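Local coordinates for protein pullulanase (Klebsiella oxytoca, PDB 2YOC) that probably hydrolyses the alpha-1,6-glucosidic links of pullulan and related branched glucans, as a secreted endo-acting pullulanase, at residues B[452-460]-B[937-945]; B[811-821]-B[854-864]. One frame throughout, in Å; residues are numbered along the deposited sequence.

Contact 1 of 2, residues B[452-460]-B[937-945]; sequences KTLSASGVT and YQELTELRK
The Tyr937 ring meets Val459 at its edge, where Val459 CG2 lies near the ring plane, 4.1 Å from Tyr937 CE1. Leu454 reaches the same ring obliquely: Leu454 CD2 is 3.9 Å from Tyr937 CD1, and the two side chains run at about a right angle to each other. The hydroxyl beyond the ring is taken by Asp863. The other flat group, the Gln938 amide, sits at the end of an extended chain alongside Ser457 and Thr453. Gln938 OE1 is 3.0 Å from Ser457 OG, but Thr453 O also lies within reach of the single serine proton, so its acceptor is not settled.

Helices 446-457 and 927-945 are neighbours in the outer layer of the barrel, the first preceding strand 461-464. Their short segments pass 9.1 Å apart at 36°. Gly458, with positive phi, leaves the helical path where the chain meets helix 927-945, and Val459 N returns to Leu454 O at 3.0 Å, a closure of the kind seen in Schellman motifs.

The carbonyls at this turn are then met from across the contact. Thr941 OG1 donates to Ser457 O at 2.6 Å, coming from above the carbonyl plane, 71° out of it; chi1 of 65° sets OG1 between the threonine's own N and C and turns it to that oxygen. Lys945 bends at its last two torsions, lays CD over Gly458 CA and carries NZ to Ala456 O at 3.2 Å. An ammonium at the carbonyl end of a helix probably offsets the partial negative charge there; Lys945 is exposed, whereas Thr941 and Ser457, whose oxygen it satisfies, are buried.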
loop_
_atom_site.group_PDB
_atom_site.type_symbol
_atom_site.label_atom_id
_atom_site.label_comp_id
_atom_site.label_asym_id
_atom_site.label_seq_id
_atom_site.Cartn_x
_atom_site.Cartn_y
_atom_site.Cartn_z
ATOM N N LYS B 452 -40.299 -25.056 -14.888
ATOM C CA LYS B 452 -41.552 -24.311 -14.681
ATOM C C LYS B 452 -41.584 -23.721 -13.245
ATOM O O LYS B 452 -41.838 -22.522 -13.100
ATOM C CB LYS B 452 -42.785 -25.220 -14.933
ATOM C CG LYS B 452 -43.510 -24.973 -16.256
ATOM C CD LYS B 452 -44.422 -26.145 -16.643
ATOM C CE LYS B 452 -45.044 -25.944 -18.014
ATOM N NZ LYS B 452 -45.615 -27.209 -18.565
ATOM N N THR B 453 -41.257 -24.532 -12.201
ATOM C CA THR B 453 -41.228 -23.983 -10.833
ATOM C C THR B 453 -40.059 -23.021 -10.598
ATOM O O THR B 453 -40.262 -21.994 -9.944
ATOM C CB THR B 453 -41.450 -25.007 -9.694
ATOM O OG1 THR B 453 -40.210 -25.554 -9.297
ATOM C CG2 THR B 453 -42.474 -26.083 -10.025
ATOM N N LEU B 454 -38.853 -23.325 -11.151
ATOM C CA LEU B 454 -37.702 -22.433 -11.010
ATOM C C LEU B 454 -38.021 -21.055 -11.625
ATOM O O LEU B 454 -37.726 -20.022 -11.010
ATOM C CB LEU B 454 -36.456 -23.044 -11.637
ATOM C CG LEU B 454 -35.867 -24.287 -10.927
ATOM C CD1 LEU B 454 -34.849 -24.985 -11.799
ATOM C CD2 LEU B 454 -35.238 -23.949 -9.567
ATOM N N SER B 455 -38.728 -21.048 -12.781
ATOM C CA SER B 455 -39.138 -19.842 -13.483
ATOM C C SER B 455 -40.079 -19.021 -12.649
ATOM O O SER B 455 -40.067 -17.789 -12.722
ATOM C CB SER B 455 -39.833 -20.190 -14.795
ATOM O OG SER B 455 -40.118 -18.998 -15.511
ATOM N N ALA B 456 -40.934 -19.704 -11.908
ATOM C CA ALA B 456 -41.943 -19.078 -11.084
ATOM C C ALA B 456 -41.342 -18.449 -9.834
ATOM O O ALA B 456 -41.905 -17.499 -9.286
ATOM C CB ALA B 456 -42.989 -20.104 -10.718
ATOM N N SER B 457 -40.215 -18.981 -9.382
ATOM C CA SER B 457 -39.551 -18.500 -8.182
ATOM C C SER B 457 -38.479 -17.448 -8.495
ATOM O O SER B 457 -37.880 -16.902 -7.573
ATOM C CB SER B 457 -38.970 -19.665 -7.379
ATOM O OG SER B 457 -39.959 -20.630 -7.062
ATOM N N GLY B 458 -38.235 -17.170 -9.774
ATOM C CA GLY B 458 -37.259 -16.139 -10.115
ATOM C C GLY B 458 -36.141 -16.431 -11.095
ATOM O O GLY B 458 -35.304 -15.561 -11.313
ATOM N N VAL B 459 -36.080 -17.619 -11.699
ATOM C CA VAL B 459 -35.042 -17.849 -12.710
ATOM C C VAL B 459 -35.596 -17.232 -14.008
ATOM O O VAL B 459 -36.705 -17.563 -14.429
ATOM C CB VAL B 459 -34.601 -19.321 -12.814
ATOM C CG1 VAL B 459 -33.666 -19.518 -13.986
ATOM C CG2 VAL B 459 -33.925 -19.766 -11.519
ATOM N N THR B 460 -34.907 -16.238 -14.538
ATOM C CA THR B 460 -35.419 -15.467 -15.667
ATOM C C THR B 460 -34.934 -15.931 -17.034
ATOM O O THR B 460 -35.661 -15.798 -18.021
ATOM C CB THR B 460 -35.105 -13.979 -15.453
ATOM O OG1 THR B 460 -33.706 -13.749 -15.646
ATOM C CG2 THR B 460 -35.506 -13.488 -14.060
ATOM N N TYR B 937 -33.024 -22.768 -2.898
ATOM C CA TYR B 937 -32.715 -22.085 -4.140
ATOM C C TYR B 937 -33.869 -21.171 -4.539
ATOM O O TYR B 937 -33.661 -19.990 -4.889
ATOM C CB TYR B 937 -32.449 -23.122 -5.217
ATOM C CG TYR B 937 -31.711 -22.621 -6.440
ATOM C CD1 TYR B 937 -32.406 -22.143 -7.555
ATOM C CD2 TYR B 937 -30.328 -22.752 -6.543
ATOM C CE1 TYR B 937 -31.735 -21.762 -8.720
ATOM C CE2 TYR B 937 -29.651 -22.382 -7.707
ATOM C CZ TYR B 937 -30.360 -21.909 -8.799
ATOM O OH TYR B 937 -29.692 -21.577 -9.954
ATOM N N GLN B 938 -35.095 -21.716 -4.443
ATOM C CA GLN B 938 -36.310 -21.005 -4.767
ATOM C C GLN B 938 -36.478 -19.822 -3.835
ATOM O O GLN B 938 -36.904 -18.760 -4.288
ATOM C CB GLN B 938 -37.496 -21.950 -4.727
ATOM C CG GLN B 938 -37.435 -22.977 -5.848
ATOM C CD GLN B 938 -38.703 -23.751 -6.018
ATOM O OE1 GLN B 938 -39.802 -23.306 -5.651
ATOM N NE2 GLN B 938 -38.586 -24.906 -6.647
ATOM N N GLU B 939 -36.046 -19.969 -2.558
ATOM C CA GLU B 939 -36.084 -18.908 -1.539
ATOM C C GLU B 939 -35.251 -17.701 -2.009
ATOM O O GLU B 939 -35.785 -16.600 -2.123
ATOM C CB GLU B 939 -35.529 -19.447 -0.211
ATOM C CG GLU B 939 -36.076 -18.783 1.045
ATOM C CD GLU B 939 -35.704 -19.515 2.325
ATOM O OE1 GLU B 939 -36.164 -20.668 2.502
ATOM O OE2 GLU B 939 -34.937 -18.947 3.139
ATOM N N LEU B 940 -33.965 -17.954 -2.353
ATOM C CA LEU B 940 -32.964 -16.991 -2.797
ATOM C C LEU B 940 -33.378 -16.215 -4.041
ATOM O O LEU B 940 -33.173 -14.996 -4.101
ATOM C CB LEU B 940 -31.620 -17.704 -3.028
ATOM C CG LEU B 940 -30.865 -18.256 -1.814
ATOM C CD1 LEU B 940 -29.572 -18.901 -2.254
ATOM C CD2 LEU B 940 -30.513 -17.167 -0.815
ATOM N N THR B 941 -33.948 -16.916 -5.038
ATOM C CA THR B 941 -34.385 -16.287 -6.278
ATOM C C THR B 941 -35.605 -15.432 -6.006
ATOM O O THR B 941 -35.695 -14.316 -6.538
ATOM C CB THR B 941 -34.582 -17.316 -7.433
ATOM O OG1 THR B 941 -35.650 -18.214 -7.125
ATOM C CG2 THR B 941 -33.303 -18.079 -7.803
ATOM N N GLU B 942 -36.531 -15.933 -5.159
ATOM C CA GLU B 942 -37.750 -15.201 -4.783
ATOM C C GLU B 942 -37.364 -13.874 -4.135
ATOM O O GLU B 942 -37.885 -12.818 -4.525
ATOM C CB GLU B 942 -38.672 -16.040 -3.879
ATOM C CG GLU B 942 -39.436 -17.116 -4.639
ATOM C CD GLU B 942 -40.441 -17.942 -3.860
ATOM O OE1 GLU B 942 -40.063 -19.000 -3.299
ATOM O OE2 GLU B 942 -41.631 -17.556 -3.872
ATOM N N LEU B 943 -36.377 -13.928 -3.216
ATOM C CA LEU B 943 -35.815 -12.766 -2.535
ATOM C C LEU B 943 -35.286 -11.724 -3.534
ATOM O O LEU B 943 -35.672 -10.558 -3.451
ATOM C CB LEU B 943 -34.710 -13.195 -1.558
ATOM C CG LEU B 943 -35.188 -13.935 -0.301
ATOM C CD1 LEU B 943 -34.044 -14.634 0.383
ATOM C CD2 LEU B 943 -35.901 -13.011 0.654
ATOM N N ARG B 944 -34.441 -12.174 -4.503
ATOM C CA ARG B 944 -33.834 -11.372 -5.582
ATOM C C ARG B 944 -34.906 -10.582 -6.323
ATOM O O ARG B 944 -34.705 -9.391 -6.596
ATOM C CB ARG B 944 -33.063 -12.296 -6.540
ATOM C CG ARG B 944 -32.439 -11.607 -7.737
ATOM C CD ARG B 944 -31.388 -12.458 -8.394
ATOM N NE ARG B 944 -30.658 -11.722 -9.425
ATOM C CZ ARG B 944 -29.530 -11.046 -9.228
ATOM N NH1 ARG B 944 -28.977 -11.002 -8.022
ATOM N NH2 ARG B 944 -28.940 -10.416 -10.241
ATOM N N LYS B 945 -36.061 -11.235 -6.624
ATOM C CA LYS B 945 -37.167 -10.570 -7.303
ATOM C C LYS B 945 -38.120 -9.813 -6.342
ATOM O O LYS B 945 -39.029 -9.121 -6.807
ATOM C CB LYS B 945 -37.905 -11.523 -8.275
ATOM C CG LYS B 945 -38.511 -12.785 -7.669
ATOM C CD LYS B 945 -39.292 -13.578 -8.704
ATOM C CE LYS B 945 -40.772 -13.632 -8.432
ATOM N NZ LYS B 945 -41.130 -14.836 -7.638
#

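Contact 2 of 2, residues B[811-821]-B[854-864]; sequences PTEVVNYVSKH and VMLGQGIAFDQ
Asn816 and Gly859 share an ordered water, which three groups surround. Asn816 ND2 gives it a proton over 3.0 Å, and the water can in turn donate to Gly859 O at 2.9 Å or to Val854 O, although more acceptors than protons lie within its reach. The Asn816 side chain also has a partner in Gly775.

Next to this water the two strands zip together in parallel. Ile860 N bonds to Val814 O, Asn816 N to Ile860 O and Phe862 N to Asn816 O, all at 2.9 to 3.1 Å. These are strands seven and eight of the parallel (beta/alpha)8 barrel of the glycoside hydrolase 13 family; strand 860-864 passes the sheet on to strand 413-417 and so closes the ring.

Val815, Ile860 and Phe862 lie on one face, where Ile860 and Phe862 also touch Ile414. Phe862 has CG anti to its N (chi1 179°), which sends the ring over the Tyr817-Lys820 part of the neighbouring chain. There Phe862 CD1 rests 3.7 Å from Tyr817 CB and Phe862 CE1 3.7 Å from Lys820 CG, while Ser819 O lies at the ring edge. The Tyr817 and Phe862 rings themselves meet obliquely, planes at 81°. On the side of Asn816 and Ala861, where Asn816 and Val854 both touch Leu724 of helix 722-729, Val854 from the end of helix 840-855 packs CG2 4.0 Å from Val818 CG2, the two valines running in opposite directions. Beyond the strand, Lys820 forms a salt bridge with Glu694 and His821 bonds to Glu416.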
loop_
_atom_site.group_PDB
_atom_site.type_symbol
_atom_site.label_atom_id
_atom_site.label_comp_id
_atom_site.label_asym_id
_atom_site.label_seq_id
_atom_site.Cartn_x
_atom_site.Cartn_y
_atom_site.Cartn_z
ATOM N N PRO B 811 -23.155 -2.548 -12.503
ATOM C CA PRO B 811 -23.244 -3.990 -12.176
ATOM C C PRO B 811 -23.740 -4.868 -13.332
ATOM O O PRO B 811 -23.617 -6.098 -13.280
ATOM C CB PRO B 811 -24.214 -4.034 -10.974
ATOM C CG PRO B 811 -24.990 -2.766 -11.048
ATOM C CD PRO B 811 -24.040 -1.740 -11.634
ATOM N N THR B 812 -24.327 -4.239 -14.362
ATOM C CA THR B 812 -24.878 -4.950 -15.507
ATOM C C THR B 812 -23.766 -5.426 -16.453
ATOM O O THR B 812 -24.015 -6.221 -17.355
ATOM C CB THR B 812 -25.983 -4.135 -16.156
ATOM O OG1 THR B 812 -25.410 -2.978 -16.745
ATOM C CG2 THR B 812 -27.048 -3.728 -15.161
ATOM N N GLU B 813 -22.541 -4.961 -16.215
ATOM C CA GLU B 813 -21.356 -5.339 -16.950
ATOM C C GLU B 813 -20.667 -6.556 -16.310
ATOM O O GLU B 813 -19.703 -7.056 -16.885
ATOM C CB GLU B 813 -20.397 -4.150 -17.029
ATOM C CG GLU B 813 -21.009 -2.958 -17.728
ATOM C CD GLU B 813 -20.102 -1.793 -18.086
ATOM O OE1 GLU B 813 -18.992 -1.667 -17.504
ATOM O OE2 GLU B 813 -20.542 -0.974 -18.932
ATOM N N VAL B 814 -21.182 -7.053 -15.149
ATOM C CA VAL B 814 -20.623 -8.173 -14.363
ATOM C C VAL B 814 -21.554 -9.387 -14.246
ATOM O O VAL B 814 -22.703 -9.248 -13.835
ATOM C CB VAL B 814 -20.227 -7.693 -12.936
ATOM C CG1 VAL B 814 -19.755 -8.852 -12.071
ATOM C CG2 VAL B 814 -19.164 -6.613 -12.971
ATOM N N VAL B 815 -21.023 -10.580 -14.473
ATOM C CA VAL B 815 -21.782 -11.810 -14.268
ATOM C C VAL B 815 -21.103 -12.628 -13.147
ATOM O O VAL B 815 -19.992 -13.147 -13.325
ATOM C CB VAL B 815 -21.983 -12.629 -15.565
ATOM C CG1 VAL B 815 -22.692 -13.936 -15.275
ATOM C CG2 VAL B 815 -22.763 -11.827 -16.613
ATOM N N ASN B 816 -21.761 -12.708 -11.979
ATOM C CA ASN B 816 -21.273 -13.473 -10.835
ATOM C C ASN B 816 -21.777 -14.912 -10.903
ATOM O O ASN B 816 -22.894 -15.185 -11.373
ATOM C CB ASN B 816 -21.669 -12.807 -9.516
ATOM C CG ASN B 816 -20.761 -11.667 -9.135
ATOM O OD1 ASN B 816 -19.520 -11.734 -9.277
ATOM N ND2 ASN B 816 -21.362 -10.601 -8.620
ATOM N N TYR B 817 -20.933 -15.841 -10.460
ATOM C CA TYR B 817 -21.254 -17.257 -10.484
ATOM C C TYR B 817 -20.373 -18.047 -9.548
ATOM O O TYR B 817 -19.285 -17.588 -9.182
ATOM C CB TYR B 817 -21.191 -17.817 -11.919
ATOM C CG TYR B 817 -19.812 -17.935 -12.527
ATOM C CD1 TYR B 817 -19.014 -16.809 -12.732
ATOM C CD2 TYR B 817 -19.347 -19.157 -13.008
ATOM C CE1 TYR B 817 -17.753 -16.914 -13.320
ATOM C CE2 TYR B 817 -18.096 -19.271 -13.617
ATOM C CZ TYR B 817 -17.307 -18.145 -13.789
ATOM O OH TYR B 817 -16.067 -18.285 -14.390
ATOM N N VAL B 818 -20.860 -19.226 -9.132
ATOM C CA VAL B 818 -20.100 -20.124 -8.259
ATOM C C VAL B 818 -20.076 -21.548 -8.824
ATOM O O VAL B 818 -19.518 -22.456 -8.213
ATOM C CB VAL B 818 -20.459 -20.030 -6.744
ATOM C CG1 VAL B 818 -19.806 -18.813 -6.105
ATOM C CG2 VAL B 818 -21.969 -20.027 -6.507
ATOM N N SER B 819 -20.707 -21.729 -9.996
ATOM C CA SER B 819 -20.751 -22.983 -10.732
ATOM C C SER B 819 -21.061 -22.679 -12.181
ATOM O O SER B 819 -21.732 -21.696 -12.453
ATOM C CB SER B 819 -21.772 -23.952 -10.149
ATOM O OG SER B 819 -21.260 -25.280 -10.151
ATOM N N LYS B 820 -20.517 -23.493 -13.103
ATOM C CA LYS B 820 -20.609 -23.381 -14.552
ATOM C C LYS B 820 -20.275 -24.763 -15.090
ATOM O O LYS B 820 -19.781 -25.587 -14.325
ATOM C CB LYS B 820 -19.570 -22.354 -15.029
ATOM C CG LYS B 820 -19.836 -21.750 -16.408
ATOM C CD LYS B 820 -18.658 -20.938 -16.863
ATOM C CE LYS B 820 -18.992 -20.034 -17.997
ATOM N NZ LYS B 820 -17.797 -19.252 -18.420
ATOM N N HIS B 821 -20.535 -25.035 -16.384
ATOM C CA HIS B 821 -20.247 -26.345 -17.012
ATOM C C HIS B 821 -18.764 -26.741 -16.859
ATOM O O HIS B 821 -18.454 -27.876 -16.484
ATOM C CB HIS B 821 -20.698 -26.360 -18.505
ATOM C CG HIS B 821 -19.943 -25.405 -19.384
ATOM N ND1 HIS B 821 -20.231 -24.071 -19.394
ATOM C CD2 HIS B 821 -18.882 -25.630 -20.195
ATOM C CE1 HIS B 821 -19.349 -23.518 -20.215
ATOM N NE2 HIS B 821 -18.516 -24.425 -20.723
ATOM N N VAL B 854 -24.196 -14.684 -4.952
ATOM C CA VAL B 854 -24.533 -14.440 -6.361
ATOM C C VAL B 854 -25.967 -13.944 -6.435
ATOM O O VAL B 854 -26.210 -12.861 -6.943
ATOM C CB VAL B 854 -24.371 -15.760 -7.166
ATOM C CG1 VAL B 854 -24.951 -15.649 -8.563
ATOM C CG2 VAL B 854 -22.912 -16.224 -7.203
HETATM N N MSE B 855 -26.909 -14.753 -5.941
HETATM C CA MSE B 855 -28.344 -14.499 -5.932
HETATM C C MSE B 855 -28.745 -13.188 -5.254
HETATM O O MSE B 855 -29.698 -12.565 -5.707
HETATM C CB MSE B 855 -29.111 -15.678 -5.301
HETATM C CG MSE B 855 -29.045 -16.961 -6.091
HETATM SE SE MSE B 855 -29.436 -16.679 -7.969
HETATM C CE MSE B 855 -29.565 -18.520 -8.555
ATOM N N LEU B 856 -28.045 -12.773 -4.180
ATOM C CA LEU B 856 -28.404 -11.532 -3.493
ATOM C C LEU B 856 -27.485 -10.320 -3.791
ATOM O O LEU B 856 -27.586 -9.271 -3.146
ATOM C CB LEU B 856 -28.651 -11.757 -1.983
ATOM C CG LEU B 856 -29.690 -12.844 -1.632
ATOM C CD1 LEU B 856 -29.609 -13.214 -0.195
ATOM C CD2 LEU B 856 -31.118 -12.418 -1.981
ATOM N N GLY B 857 -26.650 -10.453 -4.811
ATOM C CA GLY B 857 -25.730 -9.393 -5.200
ATOM C C GLY B 857 -26.163 -8.591 -6.408
ATOM O O GLY B 857 -26.812 -9.131 -7.310
ATOM N N GLN B 858 -25.725 -7.318 -6.452
ATOM C CA GLN B 858 -26.021 -6.341 -7.503
ATOM C C GLN B 858 -25.687 -6.767 -8.933
ATOM O O GLN B 858 -26.338 -6.283 -9.867
ATOM C CB GLN B 858 -25.428 -4.946 -7.180
ATOM C CG GLN B 858 -25.986 -4.290 -5.902
ATOM C CD GLN B 858 -27.488 -4.128 -5.877
ATOM O OE1 GLN B 858 -28.109 -3.621 -6.808
ATOM N NE2 GLN B 858 -28.104 -4.561 -4.799
ATOM N N GLY B 859 -24.697 -7.649 -9.102
ATOM C CA GLY B 859 -24.297 -8.148 -10.418
ATOM C C GLY B 859 -25.285 -9.159 -10.973
ATOM O O GLY B 859 -26.155 -9.638 -10.245
ATOM N N ILE B 860 -25.165 -9.496 -12.257
ATOM C CA ILE B 860 -26.044 -10.477 -12.877
ATOM C C ILE B 860 -25.780 -11.893 -12.332
ATOM O O ILE B 860 -24.647 -12.351 -12.277
ATOM C CB ILE B 860 -26.007 -10.362 -14.410
ATOM C CG1 ILE B 860 -26.639 -9.001 -14.830
ATOM C CG2 ILE B 860 -26.696 -11.560 -15.100
ATOM C CD1 ILE B 860 -26.349 -8.525 -16.219
ATOM N N ALA B 861 -26.842 -12.546 -11.861
ATOM C CA ALA B 861 -26.806 -13.883 -11.289
ATOM C C ALA B 861 -26.789 -14.924 -12.383
ATOM O O ALA B 861 -27.673 -14.947 -13.237
ATOM C CB ALA B 861 -28.005 -14.082 -10.387
ATOM N N PHE B 862 -25.760 -15.761 -12.371
ATOM C CA PHE B 862 -25.565 -16.867 -13.296
ATOM C C PHE B 862 -25.285 -18.092 -12.465
ATOM O O PHE B 862 -24.619 -18.024 -11.430
ATOM C CB PHE B 862 -24.360 -16.595 -14.195
ATOM C CG PHE B 862 -23.991 -17.659 -15.210
ATOM C CD1 PHE B 862 -23.260 -18.781 -14.833
ATOM C CD2 PHE B 862 -24.274 -17.485 -16.559
ATOM C CE1 PHE B 862 -22.899 -19.742 -15.771
ATOM C CE2 PHE B 862 -23.915 -18.452 -17.491
ATOM C CZ PHE B 862 -23.228 -19.566 -17.090
ATOM N N ASP B 863 -25.770 -19.220 -12.945
ATOM C CA ASP B 863 -25.565 -20.491 -12.304
ATOM C C ASP B 863 -25.758 -21.661 -13.259
ATOM O O ASP B 863 -26.529 -21.589 -14.227
ATOM C CB ASP B 863 -26.478 -20.644 -11.082
ATOM C CG ASP B 863 -26.186 -21.879 -10.247
ATOM O OD1 ASP B 863 -24.973 -22.304 -10.185
ATOM O OD2 ASP B 863 -27.144 -22.431 -9.672
ATOM N N GLN B 864 -25.054 -22.767 -12.945
ATOM C CA GLN B 864 -25.077 -24.012 -13.681
ATOM C C GLN B 864 -26.388 -24.747 -13.417
ATOM O O GLN B 864 -26.849 -24.823 -12.271
ATOM C CB GLN B 864 -23.900 -24.867 -13.218
ATOM C CG GLN B 864 -23.771 -26.146 -14.007
ATOM C CD GLN B 864 -22.696 -27.039 -13.483
ATOM O OE1 GLN B 864 -22.387 -27.068 -12.281
ATOM N NE2 GLN B 864 -22.132 -27.826 -14.386
HETATM O O HOH W 1 -24.358 -10.776 -8.302
#

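Overall arrangement
Both contacts belong to one (beta/alpha)8 barrel, their centres about 14 Å apart: contact 2 joins the last two strands, and contact 1 joins two helices of the surrounding layer. Along the chain the order is 452-460, 811-821, 854-864, 937-945, so contact 2 is nested within the loop that contact 1 closes. They touch directly, most extensively through Arg944 of helix 927-945, which binds the carbonyls of Met855, Gly857 and Gly859, gripping the turn into strand 860-864. Helix 927-945 thus ties strand eight to helix 446-457, which leads into strand 461-464, completing the ring where the barrel's end meets its beginning.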